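Local coordinates for protein glycoside transferase (Listeria monocytogenes, PDB 6R2M) that is an extracellular, monomeric glycoside hydrolase that probably acts on exopolysaccharide, at residues D187-E192 and I210-I215; K243-Y248 and E258-A263; V264-T269 and E286-M291. One frame throughout, in Å; residues are numbered along the deposited sequence.

The three contacts follow one another along the chain and meet around helix 262-274. Interaction 2 leads into the start of this helix, and interaction 3 packs its first turns against helix 278-290; their centres are about 10 Å apart. Glu260 couples them, its OE2 lying 2.5 Å from Tyr265 OH in a probable hydrogen bond and 3.0 Å from Lys290 NZ in a salt bridge. Interaction 1, its centre about 14 Å from that of interaction 2 and about 17 Å from that of interaction 3, joins by packing: Ile210 touches Ser261, Ala263 and Val264, while Met213 meets Phe267 and Leu268. Phe189 CZ also packs directly on Tyr248 CB of interaction 2, at 3.8 Å.

Interaction 1 of 3, residues D187-E192 and I210-I215; sequences DPFFTE and IDQMLI
Gln212 on helix 209-223 reaches into the loop 187-192 and binds its backbone. From CB, CG lies beside the backbone N, and a bend at chi2 (-74°) brings the amide up to Phe190. Gln212 CD lies 3.9 Å from Phe189 CB. Gln212 OE1 accepts Phe190 N at 2.8 Å on an in-plane lone pair, and it sits at the edges of both the Phe189 and the Phe190 ring. Gln212 NE2 donates to Phe190 O at 3.0 Å, nearly straight at 172° and in the amide plane. The amide thus pairs with both the N-H and the C=O of one residue, as a neighbouring strand would, and ties an irregular loop to a helix of a helix-rich fold, consistent with the (alpha/alpha) barrel of related glycoside hydrolases. A weak, bent bond of 3.1 Å runs from Gln212 NE2 to Glu192 OE2; the other carboxylate oxygen, OE1, is held by the backbone N of Ala202. Three residues further along the helix, Ile215 CG2 lies over a face of the Phe190 ring in a CH-pi contact, 3.6 Å from the centroid, while Ile215 CD1 reaches Glu192 CG at 3.8 Å. Phe230 of helix 228-241 packs against Phe190 and Gln212.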
loop_
_atom_site.group_PDB
_atom_site.type_symbol
_atom_site.label_atom_id
_atom_site.label_comp_id
_atom_site.label_asym_id
_atom_site.label_seq_id
_atom_site.Cartn_x
_atom_site.Cartn_y
_atom_site.Cartn_z
ATOM N N ASP A 187 -5.041 -12.539 -17.727
ATOM C CA ASP A 187 -5.160 -13.747 -18.552
ATOM C C ASP A 187 -4.174 -14.860 -18.195
ATOM O O ASP A 187 -3.450 -15.354 -19.074
ATOM C CB ASP A 187 -5.004 -13.373 -20.028
ATOM C CG ASP A 187 -5.525 -14.452 -20.967
ATOM O OD1 ASP A 187 -6.436 -15.209 -20.569
ATOM O OD2 ASP A 187 -5.003 -14.549 -22.103
ATOM N N PRO A 188 -4.141 -15.328 -16.938
ATOM C CA PRO A 188 -4.999 -14.941 -15.811
ATOM C C PRO A 188 -4.396 -13.827 -14.950
ATOM O O PRO A 188 -5.023 -13.436 -13.968
ATOM C CB PRO A 188 -5.113 -16.245 -15.015
ATOM C CG PRO A 188 -3.750 -16.853 -15.191
ATOM C CD PRO A 188 -3.268 -16.461 -16.578
ATOM N N PHE A 189 -3.212 -13.333 -15.314
ATOM C CA PHE A 189 -2.554 -12.263 -14.580
ATOM C C PHE A 189 -2.725 -10.937 -15.300
ATOM O O PHE A 189 -2.801 -10.879 -16.528
ATOM C CB PHE A 189 -1.068 -12.560 -14.403
ATOM C CG PHE A 189 -0.797 -13.901 -13.801
ATOM C CD1 PHE A 189 -1.061 -14.136 -12.453
ATOM C CD2 PHE A 189 -0.266 -14.927 -14.577
ATOM C CE1 PHE A 189 -0.808 -15.382 -11.888
ATOM C CE2 PHE A 189 -0.008 -16.174 -14.013
ATOM C CZ PHE A 189 -0.281 -16.392 -12.667
ATOM N N PHE A 190 -2.767 -9.868 -14.511
ATOM C CA PHE A 190 -2.890 -8.526 -15.061
ATOM C C PHE A 190 -1.586 -8.100 -15.720
ATOM O O PHE A 190 -0.497 -8.365 -15.197
ATOM C CB PHE A 190 -3.209 -7.519 -13.962
ATOM C CG PHE A 190 -4.568 -7.666 -13.360
ATOM C CD1 PHE A 190 -5.666 -7.061 -13.941
ATOM C CD2 PHE A 190 -4.743 -8.367 -12.163
ATOM C CE1 PHE A 190 -6.917 -7.171 -13.362
ATOM C CE2 PHE A 190 -5.998 -8.486 -11.586
ATOM C CZ PHE A 190 -7.078 -7.887 -12.177
ATOM N N THR A 191 -1.705 -7.400 -16.853
ATOM C CA THR A 191 -0.596 -6.602 -17.364
ATOM C C THR A 191 -0.371 -5.438 -16.415
ATOM O O THR A 191 -1.274 -4.615 -16.227
ATOM C CB THR A 191 -0.915 -6.054 -18.750
ATOM O OG1 THR A 191 -2.215 -5.462 -18.714
ATOM C CG2 THR A 191 -0.875 -7.142 -19.795
ATOM N N GLU A 192 0.816 -5.353 -15.829
ATOM C CA GLU A 192 1.012 -4.414 -14.735
ATOM C C GLU A 192 1.293 -2.993 -15.189
ATOM O O GLU A 192 1.140 -2.068 -14.382
ATOM C CB GLU A 192 2.178 -4.863 -13.852
ATOM C CG GLU A 192 1.970 -6.230 -13.223
ATOM C CD GLU A 192 2.647 -7.353 -13.997
ATOM O OE1 GLU A 192 2.830 -7.218 -15.226
ATOM O OE2 GLU A 192 3.010 -8.375 -13.367
ATOM N N ILE A 210 2.095 -9.696 -4.874
ATOM C CA ILE A 210 1.778 -8.448 -4.177
ATOM C C ILE A 210 1.222 -7.436 -5.167
ATOM O O ILE A 210 0.164 -6.833 -4.947
ATOM C CB ILE A 210 3.017 -7.874 -3.465
ATOM C CG1 ILE A 210 3.477 -8.814 -2.362
ATOM C CG2 ILE A 210 2.698 -6.473 -2.917
ATOM C CD1 ILE A 210 4.738 -8.304 -1.649
ATOM N N ASP A 211 1.936 -7.228 -6.269
ATOM C CA ASP A 211 1.478 -6.259 -7.261
ATOM C C ASP A 211 0.172 -6.711 -7.905
ATOM O O ASP A 211 -0.750 -5.901 -8.086
ATOM C CB ASP A 211 2.565 -6.036 -8.301
ATOM C CG ASP A 211 3.895 -5.646 -7.666
ATOM O OD1 ASP A 211 3.856 -5.013 -6.592
ATOM O OD2 ASP A 211 4.949 -5.969 -8.235
ATOM N N GLN A 212 0.051 -8.009 -8.202
ATOM C CA GLN A 212 -1.189 -8.514 -8.778
ATOM C C GLN A 212 -2.372 -8.293 -7.839
ATOM O O GLN A 212 -3.457 -7.919 -8.293
ATOM C CB GLN A 212 -1.050 -9.992 -9.127
ATOM C CG GLN A 212 -0.051 -10.287 -10.259
ATOM C CD GLN A 212 -0.598 -9.905 -11.630
ATOM O OE1 GLN A 212 -1.769 -10.131 -11.903
ATOM N NE2 GLN A 212 0.248 -9.331 -12.488
ATOM N N MET A 213 -2.191 -8.519 -6.526
ATOM C CA MET A 213 -3.313 -8.328 -5.608
ATOM C C MET A 213 -3.702 -6.860 -5.532
ATOM O O MET A 213 -4.890 -6.527 -5.457
ATOM C CB MET A 213 -2.971 -8.840 -4.200
ATOM C CG MET A 213 -2.957 -10.357 -4.044
ATOM S SD MET A 213 -4.415 -11.196 -4.685
ATOM C CE MET A 213 -5.734 -10.271 -3.879
ATOM N N LEU A 214 -2.716 -5.961 -5.557
ATOM C CA LEU A 214 -3.053 -4.541 -5.504
ATOM C C LEU A 214 -3.835 -4.120 -6.749
ATOM O O LEU A 214 -4.778 -3.328 -6.656
ATOM C CB LEU A 214 -1.786 -3.706 -5.340
ATOM C CG LEU A 214 -1.160 -3.837 -3.941
ATOM C CD1 LEU A 214 0.223 -3.223 -3.932
ATOM C CD2 LEU A 214 -2.067 -3.168 -2.899
ATOM N N ILE A 215 -3.471 -4.647 -7.922
ATOM C CA ILE A 215 -4.222 -4.336 -9.140
ATOM C C ILE A 215 -5.635 -4.882 -9.038
ATOM O O ILE A 215 -6.610 -4.213 -9.403
ATOM C CB ILE A 215 -3.505 -4.896 -10.384
ATOM C CG1 ILE A 215 -2.117 -4.280 -10.508
ATOM C CG2 ILE A 215 -4.354 -4.650 -11.666
ATOM C CD1 ILE A 215 -1.223 -5.016 -11.471
#

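Interaction 2 of 3, residues K243-Y248 and E258-A263; sequences KVYARY and ENESTA
Lys243 opens the segment with a side chain, extended beyond CG, that crosses Glu260 at about a right angle. Its CG and CD pass along the carboxylate, Lys243 CG 3.5 Å from Glu260 OE2, before Lys243 NZ forms a long salt bridge of 3.5 Å with Glu260 OE1. A water bridges the same two groups: it accepts from Lys243 NZ and donates to both Glu260 OE1 and Glu258 O. A second water accepts from NZ and donates to Glu258 OE1 at 2.5 Å, so the ammonium is hydrated between two acidic side chains. Glu260 OE2, the other oxygen, is engaged by Tyr265 and Lys290. At Val244 the side chain points away, and the contact passes through its carbonyl, where a water donates to Val244 O at 2.6 Å and accepts from Ser261 N. Tyr245 lies beside Glu258, both pointing the same way, with Tyr245 CE1 3.8 Å from Glu258 CB; the carbonyls of Glu258 and Asn259 sit at the ring edge, near its plane. Tyr245 N donates to Tyr248 OH at 2.9 Å and 175°, which ties Tyr245 to the Tyr248 side chain; Glu237 OE1 is the other partner of that hydroxyl. Ala246 supplies the one direct backbone bond across the contact, Ala246 N to Asn259 O at 2.9 Å and 166°, with the donor in the carbonyl plane. Its methyl rests on Ser261, Ala246 CB to Ser261 CB 3.7 Å. Ser261 is the N-cap of helix 262-274, its OG bonded to Val264 N. Arg247 and Tyr248 then enter strand 247-249, which pairs antiparallel with strand 206-208; Val244 and Tyr248 touch Met209 at the start of helix 209-223, and Ser261 abuts Asp303 of helix 301-312.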
loop_
_atom_site.group_PDB
_atom_site.type_symbol
_atom_site.label_atom_id
_atom_site.label_comp_id
_atom_site.label_asym_id
_atom_site.label_seq_id
_atom_site.Cartn_x
_atom_site.Cartn_y
_atom_site.Cartn_z
ATOM N N LYS A 243 -3.035 -22.752 -0.747
ATOM C CA LYS A 243 -2.078 -21.658 -0.647
ATOM C C LYS A 243 -2.211 -20.797 -1.891
ATOM O O LYS A 243 -2.742 -21.232 -2.917
ATOM C CB LYS A 243 -0.626 -22.140 -0.554
ATOM C CG LYS A 243 -0.290 -23.044 0.615
ATOM C CD LYS A 243 1.166 -23.490 0.502
ATOM C CE LYS A 243 1.578 -24.346 1.677
ATOM N NZ LYS A 243 3.024 -24.681 1.588
ATOM N N VAL A 244 -1.675 -19.583 -1.804
ATOM C CA VAL A 244 -1.368 -18.773 -2.975
ATOM C C VAL A 244 0.089 -18.358 -2.848
ATOM O O VAL A 244 0.508 -17.861 -1.797
ATOM C CB VAL A 244 -2.295 -17.549 -3.101
ATOM C CG1 VAL A 244 -1.869 -16.668 -4.283
ATOM C CG2 VAL A 244 -3.763 -17.979 -3.268
ATOM N N TYR A 245 0.876 -18.614 -3.880
ATOM C CA TYR A 245 2.309 -18.412 -3.757
ATOM C C TYR A 245 2.692 -16.966 -4.052
ATOM O O TYR A 245 1.918 -16.193 -4.625
ATOM C CB TYR A 245 3.041 -19.385 -4.678
ATOM C CG TYR A 245 2.865 -20.805 -4.195
ATOM C CD1 TYR A 245 3.564 -21.260 -3.093
ATOM C CD2 TYR A 245 1.972 -21.667 -4.814
ATOM C CE1 TYR A 245 3.401 -22.565 -2.633
ATOM C CE2 TYR A 245 1.808 -22.972 -4.366
ATOM C CZ TYR A 245 2.522 -23.406 -3.277
ATOM O OH TYR A 245 2.353 -24.699 -2.825
ATOM N N ALA A 246 3.913 -16.603 -3.632
ATOM C CA ALA A 246 4.364 -15.220 -3.725
ATOM C C ALA A 246 4.619 -14.776 -5.158
ATOM O O ALA A 246 4.416 -13.597 -5.477
ATOM C CB ALA A 246 5.631 -15.028 -2.897
ATOM N N ARG A 247 5.099 -15.675 -6.017
ATOM C CA ARG A 247 5.438 -15.317 -7.389
ATOM C C ARG A 247 5.127 -16.479 -8.315
ATOM O O ARG A 247 5.328 -17.635 -7.941
ATOM C CB ARG A 247 6.919 -14.960 -7.538
ATOM C CG ARG A 247 7.334 -13.689 -6.827
ATOM C CD ARG A 247 8.825 -13.589 -6.747
ATOM N NE ARG A 247 9.253 -12.298 -6.209
ATOM C CZ ARG A 247 9.567 -12.072 -4.940
ATOM N NH1 ARG A 247 9.496 -13.054 -4.049
ATOM N NH2 ARG A 247 9.950 -10.858 -4.558
ATOM N N TYR A 248 4.664 -16.169 -9.534
ATOM C CA TYR A 248 4.346 -17.197 -10.514
ATOM C C TYR A 248 5.017 -16.927 -11.855
ATOM O O TYR A 248 5.302 -15.782 -12.226
ATOM C CB TYR A 248 2.829 -17.310 -10.746
ATOM C CG TYR A 248 2.050 -17.909 -9.606
ATOM C CD1 TYR A 248 1.679 -17.132 -8.508
ATOM C CD2 TYR A 248 1.666 -19.239 -9.631
ATOM C CE1 TYR A 248 0.962 -17.670 -7.464
ATOM C CE2 TYR A 248 0.950 -19.794 -8.583
ATOM C CZ TYR A 248 0.601 -19.000 -7.504
ATOM O OH TYR A 248 -0.116 -19.525 -6.458
ATOM N N GLU A 258 8.095 -22.364 -3.951
ATOM C CA GLU A 258 6.965 -22.521 -3.043
ATOM C C GLU A 258 6.942 -21.458 -1.951
ATOM O O GLU A 258 6.152 -21.573 -1.005
ATOM C CB GLU A 258 6.950 -23.937 -2.457
ATOM C CG GLU A 258 6.718 -24.960 -3.571
ATOM C CD GLU A 258 6.209 -26.307 -3.086
ATOM O OE1 GLU A 258 5.921 -26.453 -1.884
ATOM O OE2 GLU A 258 6.095 -27.230 -3.926
ATOM N N ASN A 259 7.727 -20.389 -2.096
ATOM C CA ASN A 259 7.682 -19.315 -1.111
ATOM C C ASN A 259 6.305 -18.658 -1.068
ATOM O O ASN A 259 5.682 -18.393 -2.103
ATOM C CB ASN A 259 8.747 -18.257 -1.424
ATOM C CG ASN A 259 10.148 -18.733 -1.109
ATOM O OD1 ASN A 259 10.357 -19.901 -0.775
ATOM N ND2 ASN A 259 11.119 -17.835 -1.240
ATOM N N GLU A 260 5.827 -18.406 0.137
ATOM C CA GLU A 260 4.604 -17.642 0.342
ATOM C C GLU A 260 4.959 -16.231 0.795
ATOM O O GLU A 260 6.083 -15.959 1.220
ATOM C CB GLU A 260 3.706 -18.332 1.368
ATOM C CG GLU A 260 3.053 -19.611 0.846
ATOM C CD GLU A 260 2.529 -20.506 1.973
ATOM O OE1 GLU A 260 3.337 -21.275 2.532
ATOM O OE2 GLU A 260 1.324 -20.420 2.318
ATOM N N SER A 261 3.987 -15.323 0.687
ATOM C CA SER A 261 4.186 -13.918 1.026
ATOM C C SER A 261 3.166 -13.489 2.065
ATOM O O SER A 261 1.962 -13.674 1.869
ATOM C CB SER A 261 4.058 -13.023 -0.202
ATOM O OG SER A 261 3.743 -11.680 0.187
ATOM N N THR A 262 3.654 -12.917 3.170
ATOM C CA THR A 262 2.750 -12.372 4.177
ATOM C C THR A 262 1.842 -11.301 3.580
ATOM O O THR A 262 0.622 -11.319 3.787
ATOM C CB THR A 262 3.562 -11.819 5.341
ATOM O OG1 THR A 262 4.270 -12.892 5.965
ATOM C CG2 THR A 262 2.649 -11.173 6.366
ATOM N N ALA A 263 2.423 -10.357 2.826
ATOM C CA ALA A 263 1.610 -9.288 2.254
ATOM C C ALA A 263 0.548 -9.833 1.303
ATOM O O ALA A 263 -0.582 -9.331 1.282
ATOM C CB ALA A 263 2.499 -8.263 1.549
HETATM O O HOH W 1 5.087 -22.905 1.033
HETATM O O HOH W 2 3.941 -25.470 -0.668
HETATM O O HOH W 3 1.374 -15.882 -0.321
HETATM O O HOH W 4 2.939 -26.751 -5.183
HETATM O O HOH W 5 6.618 -18.136 -4.746
#

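Interaction 3 of 3, residues V264-T269 and E286-M291; sequences VYAFLT and ELLEKM
Tyr265 carries this helix-helix contact: its ring meets Leu287 of helix 278-290 and Met291 just past that helix, while Leu288 packs at its CB. Leu287 CB lies over the centre of one face of the Tyr265 ring, 3.6 Å from the centroid and 1° off the normal, an almost ideal CH-pi placement. From there the leucine chain runs obliquely over the ring, so that Leu287 CD1 comes 3.6 Å from Tyr265 CE1 near the hydroxyl end. Met291 approaches at the edge instead: chi1 and the bend at chi2 set Met291 SD in the ring plane, 5.1 Å from the Tyr265 centroid in a Met-aromatic contact, with Met291 CG 3.9 Å from Tyr265 CD2. Leu288 CB meets Tyr265 CB at 3.9 Å, and with CG anti to the backbone N (chi1 174°) both methyls reach Ala266, Leu288 CD1 and CD2 each about 4.1 Å from Ala266 CB. These side chains pack between segments whose axes come within 8.6 Å at 157°, the near-antiparallel pairing expected of consecutive helices in an alpha-hairpin. Further out, Thr269 OG1 donates to Tyr265 O, which also accepts Thr269 N, and hydrogen-bonds Thr284 OG1 of the partner helix. Leu311 and Thr310 of helix 301-312 back Leu288. Tyr265 OH is hydrogen-bonded to Val244 N and Glu260 OE2, which would hold the far end of the ring. No hydrogen bond links the two segments, so the union rests on carbon and sulfur packing round one aromatic ring, while the hydroxyl of the buried Tyr265 gets its polar partners from the loops alongside.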
loop_
_atom_site.group_PDB
_atom_site.type_symbol
_atom_site.label_atom_id
_atom_site.label_comp_id
_atom_site.label_asym_id
_atom_site.label_seq_id
_atom_site.Cartn_x
_atom_site.Cartn_y
_atom_site.Cartn_z
ATOM N N VAL A 264 0.881 -10.876 0.536
ATOM C CA VAL A 264 -0.094 -11.483 -0.368
ATOM C C VAL A 264 -1.289 -12.014 0.404
ATOM O O VAL A 264 -2.439 -11.818 0.005
ATOM C CB VAL A 264 0.567 -12.583 -1.212
ATOM C CG1 VAL A 264 -0.516 -13.430 -1.886
ATOM C CG2 VAL A 264 1.448 -11.934 -2.259
ATOM N N TYR A 265 -1.048 -12.673 1.540
ATOM C CA TYR A 265 -2.198 -13.156 2.304
ATOM C C TYR A 265 -2.964 -12.018 2.968
ATOM O O TYR A 265 -4.195 -12.104 3.098
ATOM C CB TYR A 265 -1.749 -14.176 3.345
ATOM C CG TYR A 265 -1.399 -15.513 2.723
ATOM C CD1 TYR A 265 -2.232 -16.084 1.765
ATOM C CD2 TYR A 265 -0.255 -16.205 3.104
ATOM C CE1 TYR A 265 -1.920 -17.309 1.179
ATOM C CE2 TYR A 265 0.062 -17.448 2.533
ATOM C CZ TYR A 265 -0.784 -17.987 1.570
ATOM O OH TYR A 265 -0.479 -19.209 1.007
ATOM N N ALA A 266 -2.280 -10.949 3.389
ATOM C CA ALA A 266 -3.009 -9.803 3.926
ATOM C C ALA A 266 -3.914 -9.191 2.863
ATOM O O ALA A 266 -5.100 -8.923 3.114
ATOM C CB ALA A 266 -2.032 -8.758 4.467
ATOM N N PHE A 267 -3.396 -9.026 1.645
ATOM C CA PHE A 267 -4.205 -8.421 0.591
ATOM C C PHE A 267 -5.278 -9.375 0.081
ATOM O O PHE A 267 -6.362 -8.916 -0.276
ATOM C CB PHE A 267 -3.315 -7.951 -0.550
ATOM C CG PHE A 267 -2.371 -6.854 -0.156
ATOM C CD1 PHE A 267 -2.633 -6.053 0.939
ATOM C CD2 PHE A 267 -1.209 -6.646 -0.871
ATOM C CE1 PHE A 267 -1.749 -5.052 1.312
ATOM C CE2 PHE A 267 -0.326 -5.650 -0.522
ATOM C CZ PHE A 267 -0.594 -4.842 0.585
ATOM N N LEU A 268 -5.008 -10.689 0.051
ATOM C CA LEU A 268 -6.063 -11.650 -0.280
ATOM C C LEU A 268 -7.209 -11.585 0.719
ATOM O O LEU A 268 -8.383 -11.656 0.335
ATOM C CB LEU A 268 -5.502 -13.067 -0.309
ATOM C CG LEU A 268 -4.822 -13.495 -1.589
ATOM C CD1 LEU A 268 -4.029 -14.750 -1.308
ATOM C CD2 LEU A 268 -5.894 -13.756 -2.646
ATOM N N THR A 269 -6.887 -11.503 2.009
ATOM C CA THR A 269 -7.917 -11.416 3.029
ATOM C C THR A 269 -8.779 -10.177 2.820
ATOM O O THR A 269 -10.013 -10.260 2.836
ATOM C CB THR A 269 -7.252 -11.434 4.402
ATOM O OG1 THR A 269 -6.565 -12.687 4.542
ATOM C CG2 THR A 269 -8.279 -11.281 5.511
ATOM N N GLU A 286 -6.442 -17.340 8.066
ATOM C CA GLU A 286 -5.661 -18.351 8.775
ATOM C C GLU A 286 -4.270 -18.500 8.169
ATOM O O GLU A 286 -3.299 -18.735 8.899
ATOM C CB GLU A 286 -6.392 -19.689 8.773
ATOM C CG GLU A 286 -7.713 -19.671 9.524
ATOM C CD GLU A 286 -8.298 -21.060 9.694
ATOM O OE1 GLU A 286 -7.522 -22.036 9.683
ATOM O OE2 GLU A 286 -9.536 -21.175 9.834
ATOM N N LEU A 287 -4.149 -18.351 6.844
ATOM C CA LEU A 287 -2.835 -18.403 6.214
ATOM C C LEU A 287 -1.986 -17.205 6.622
ATOM O O LEU A 287 -0.768 -17.332 6.801
ATOM C CB LEU A 287 -2.994 -18.480 4.692
ATOM C CG LEU A 287 -3.419 -19.874 4.193
ATOM C CD1 LEU A 287 -3.952 -19.831 2.757
ATOM C CD2 LEU A 287 -2.233 -20.838 4.267
ATOM N N LEU A 288 -2.613 -16.039 6.781
ATOM C CA LEU A 288 -1.888 -14.851 7.223
ATOM C C LEU A 288 -1.394 -15.017 8.657
ATOM O O LEU A 288 -0.261 -14.642 8.980
ATOM C CB LEU A 288 -2.800 -13.621 7.089
ATOM C CG LEU A 288 -2.278 -12.305 7.633
ATOM C CD1 LEU A 288 -1.034 -11.946 6.848
ATOM C CD2 LEU A 288 -3.330 -11.185 7.555
ATOM N N GLU A 289 -2.221 -15.597 9.525
ATOM C CA GLU A 289 -1.797 -15.853 10.899
ATOM C C GLU A 289 -0.652 -16.859 10.954
ATOM O O GLU A 289 0.225 -16.756 11.822
ATOM C CB GLU A 289 -3.004 -16.327 11.723
ATOM C CG GLU A 289 -4.018 -15.194 11.933
ATOM C CD GLU A 289 -5.392 -15.664 12.366
ATOM O OE1 GLU A 289 -5.759 -16.830 12.085
ATOM O OE2 GLU A 289 -6.115 -14.849 12.982
ATOM N N LYS A 290 -0.617 -17.804 10.014
ATOM C CA LYS A 290 0.434 -18.814 9.993
ATOM C C LYS A 290 1.794 -18.207 9.662
ATOM O O LYS A 290 2.823 -18.641 10.193
ATOM C CB LYS A 290 0.053 -19.911 8.990
ATOM C CG LYS A 290 1.170 -20.868 8.652
ATOM C CD LYS A 290 0.851 -21.816 7.494
ATOM C CE LYS A 290 0.697 -21.072 6.192
ATOM N NZ LYS A 290 0.850 -21.862 4.924
ATOM N N MET A 291 1.826 -17.206 8.785
ATOM C CA MET A 291 3.096 -16.591 8.421
ATOM C C MET A 291 3.777 -15.992 9.637
ATOM O O MET A 291 3.132 -15.398 10.504
ATOM C CB MET A 291 2.869 -15.506 7.361
ATOM C CG MET A 291 2.129 -16.026 6.129
ATOM S SD MET A 291 3.045 -17.238 5.148
ATOM C CE MET A 291 2.706 -18.763 5.916
#